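Local atomic coordinates of terminase, large subunit (Bacillus phage spp1, PDB entry 2WBN), a protein that drives viral DNA into empty capsids as an ATP-powered motor and, through the metal-dependent nuclease domain described here, cuts the genome to start and end packaging. Residues L64-W69 with N101-A106. Sequence-based numbering, arbitrary orientation.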
loop_
_atom_site.group_PDB
_atom_site.type_symbol
_atom_site.label_atom_id
_atom_site.label_comp_id
_atom_site.label_asym_id
_atom_site.label_seq_id
_atom_site.Cartn_x
_atom_site.Cartn_y
_atom_site.Cartn_z
ATOM N N LEU A 64 -11.046 -2.997 -2.811
ATOM C CA LEU A 64 -9.953 -3.752 -2.233
ATOM C C LEU A 64 -8.676 -3.257 -2.928
ATOM O O LEU A 64 -8.685 -3.005 -4.137
ATOM C CB LEU A 64 -10.167 -5.252 -2.455
ATOM C CG LEU A 64 -8.996 -6.200 -2.113
ATOM C CD1 LEU A 64 -9.604 -7.552 -1.664
ATOM C CD2 LEU A 64 -8.045 -6.405 -3.297
ATOM N N ALA A 65 -7.608 -3.073 -2.167
ATOM C CA ALA A 65 -6.312 -2.635 -2.715
ATOM C C ALA A 65 -5.180 -3.450 -2.092
ATOM O O ALA A 65 -4.947 -3.384 -0.870
ATOM C CB ALA A 65 -6.108 -1.156 -2.471
ATOM N N PHE A 66 -4.558 -4.286 -2.929
ATOM C CA PHE A 66 -3.355 -5.035 -2.582
ATOM C C PHE A 66 -2.131 -4.306 -3.144
ATOM O O PHE A 66 -2.122 -3.933 -4.321
ATOM C CB PHE A 66 -3.411 -6.442 -3.182
ATOM C CG PHE A 66 -2.122 -7.204 -3.070
ATOM C CD1 PHE A 66 -1.777 -7.839 -1.882
ATOM C CD2 PHE A 66 -1.249 -7.274 -4.140
ATOM C CE1 PHE A 66 -0.590 -8.536 -1.770
ATOM C CE2 PHE A 66 -0.047 -7.966 -4.035
ATOM C CZ PHE A 66 0.284 -8.592 -2.849
ATOM N N VAL A 67 -1.108 -4.109 -2.315
ATOM C CA VAL A 67 0.150 -3.492 -2.786
ATOM C C VAL A 67 1.345 -4.365 -2.396
ATOM O O VAL A 67 1.336 -5.002 -1.337
ATOM C CB VAL A 67 0.319 -2.039 -2.260
ATOM C CG1 VAL A 67 -0.886 -1.175 -2.674
ATOM C CG2 VAL A 67 0.550 -1.997 -0.702
ATOM N N ARG A 68 2.356 -4.388 -3.273
ATOM C CA ARG A 68 3.640 -5.021 -3.022
ATOM C C ARG A 68 4.754 -4.018 -3.348
ATOM O O ARG A 68 4.785 -3.469 -4.449
ATOM C CB ARG A 68 3.784 -6.269 -3.878
ATOM C CG ARG A 68 5.134 -6.998 -3.797
ATOM C CD ARG A 68 5.186 -8.097 -4.874
ATOM N NE ARG A 68 6.434 -8.883 -4.885
ATOM C CZ ARG A 68 6.678 -9.977 -4.157
ATOM N NH1 ARG A 68 5.783 -10.450 -3.307
ATOM N NH2 ARG A 68 7.855 -10.603 -4.268
ATOM N N TRP A 69 5.632 -3.796 -2.372
ATOM C CA TRP A 69 6.747 -2.845 -2.459
ATOM C C TRP A 69 8.065 -3.510 -2.078
ATOM O O TRP A 69 8.079 -4.517 -1.367
ATOM C CB TRP A 69 6.540 -1.742 -1.439
ATOM C CG TRP A 69 5.373 -0.885 -1.620
ATOM C CD1 TRP A 69 4.088 -1.131 -1.197
ATOM C CD2 TRP A 69 5.366 0.416 -2.194
ATOM N NE1 TRP A 69 3.278 -0.070 -1.527
ATOM C CE2 TRP A 69 4.042 0.898 -2.128
ATOM C CE3 TRP A 69 6.340 1.210 -2.799
ATOM C CZ2 TRP A 69 3.681 2.142 -2.638
ATOM C CZ3 TRP A 69 5.981 2.440 -3.301
ATOM C CH2 TRP A 69 4.677 2.901 -3.223
ATOM N N ASN A 101 1.137 -15.023 -9.031
ATOM C CA ASN A 101 2.404 -14.301 -9.078
ATOM C C ASN A 101 3.460 -14.782 -8.083
ATOM O O ASN A 101 4.511 -14.177 -7.969
ATOM C CB ASN A 101 2.128 -12.811 -8.859
ATOM C CG ASN A 101 1.459 -12.174 -10.050
ATOM O OD1 ASN A 101 2.111 -11.893 -11.050
ATOM N ND2 ASN A 101 0.159 -11.957 -9.961
ATOM N N LYS A 102 3.165 -15.851 -7.355
ATOM C CA LYS A 102 4.056 -16.369 -6.310
ATOM C C LYS A 102 4.412 -15.288 -5.274
ATOM O O LYS A 102 5.555 -15.193 -4.814
ATOM C CB LYS A 102 5.314 -16.988 -6.935
ATOM C CG LYS A 102 5.019 -17.928 -8.093
ATOM C CD LYS A 102 6.287 -18.572 -8.630
ATOM C CE LYS A 102 5.975 -19.490 -9.801
ATOM N NZ LYS A 102 7.210 -20.085 -10.411
ATOM N N TYR A 103 3.413 -14.485 -4.913
ATOM C CA TYR A 103 3.552 -13.497 -3.853
ATOM C C TYR A 103 3.135 -14.082 -2.501
ATOM O O TYR A 103 3.096 -13.368 -1.501
ATOM C CB TYR A 103 2.682 -12.269 -4.155
ATOM C CG TYR A 103 3.049 -11.472 -5.393
ATOM C CD1 TYR A 103 4.318 -11.555 -5.974
ATOM C CD2 TYR A 103 2.118 -10.597 -5.969
ATOM C CE1 TYR A 103 4.646 -10.803 -7.095
ATOM C CE2 TYR A 103 2.440 -9.857 -7.079
ATOM C CZ TYR A 103 3.698 -9.958 -7.638
ATOM O OH TYR A 103 3.991 -9.210 -8.752
ATOM N N GLU A 104 2.861 -15.387 -2.464
ATOM C CA GLU A 104 2.314 -16.048 -1.265
ATOM C C GLU A 104 3.398 -16.201 -0.200
ATOM O O GLU A 104 3.100 -16.364 0.989
ATOM C CB GLU A 104 1.772 -17.454 -1.585
ATOM C CG GLU A 104 1.326 -17.691 -3.034
ATOM C CD GLU A 104 1.701 -19.075 -3.537
ATOM O OE1 GLU A 104 2.361 -19.180 -4.602
ATOM O OE2 GLU A 104 1.335 -20.055 -2.855
ATOM N N SER A 105 4.653 -16.176 -0.639
ATOM C CA SER A 105 5.781 -16.460 0.233
ATOM C C SER A 105 6.229 -15.239 1.028
ATOM O O SER A 105 7.017 -15.370 1.952
ATOM C CB SER A 105 6.949 -17.013 -0.588
ATOM O OG SER A 105 7.231 -16.165 -1.687
ATOM N N ALA A 106 5.751 -14.053 0.658
ATOM C CA ALA A 106 6.005 -12.851 1.438
ATOM C C ALA A 106 4.746 -12.512 2.231
ATOM O O ALA A 106 3.619 -12.728 1.773
ATOM C CB ALA A 106 6.406 -11.688 0.536
HETATM O O HOH W 1 6.782 -13.219 -2.596
#
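Across the contact, Arg68 reaches from the strand to Lys102 through a water and lies directly on the ring of Tyr103. Lys102 follows helix 91-100 and ends it in a Schellman motif with positive phi; it takes part through its backbone, its carbonyl O accepting a hydrogen bond from water 1 at 3.2 Å. The same water accepts one from Arg68 NH1 at 3.0 Å.

Arg68 and Tyr103 make up most of the contact. The flat tyrosine ring offers two faces: one rests against CB of Asn101, the other receives Arg68. CD sits 3.6 Å from the ring centroid, a CH-pi contact. The extended chain then carries the guanidinium back over the CD1-CE1 edge toward Tyr103 CB, its plane only 13° from the ring's, with NH1 3.2 Å from Tyr103 CD1. The phenol OH hydrogen-bonds to Asp82 OD2 on strand 77-86, which fixes the ring's outer end. Phe66, two residues earlier on the same side of the strand, brings CE2 to 3.9 Å from Tyr103 CD2; being apolar, it suits a buried site against Phe97 and Val98.

This is the RNase H-like nuclease domain, and the contact joins central strand 64-72 to the turn leading into strand 108-110, beside the strand that ends in metal-binding Asp56.

Ser105 supplies a hydroxyl for water 1, OG hydrogen-bonding to it at 3.1 Å. Ala106 closes the type I turn begun at Tyr103 through a weak hydrogen bond from its N to Tyr103 O, and its small methyl fits 4.1 Å from Arg68 NH1.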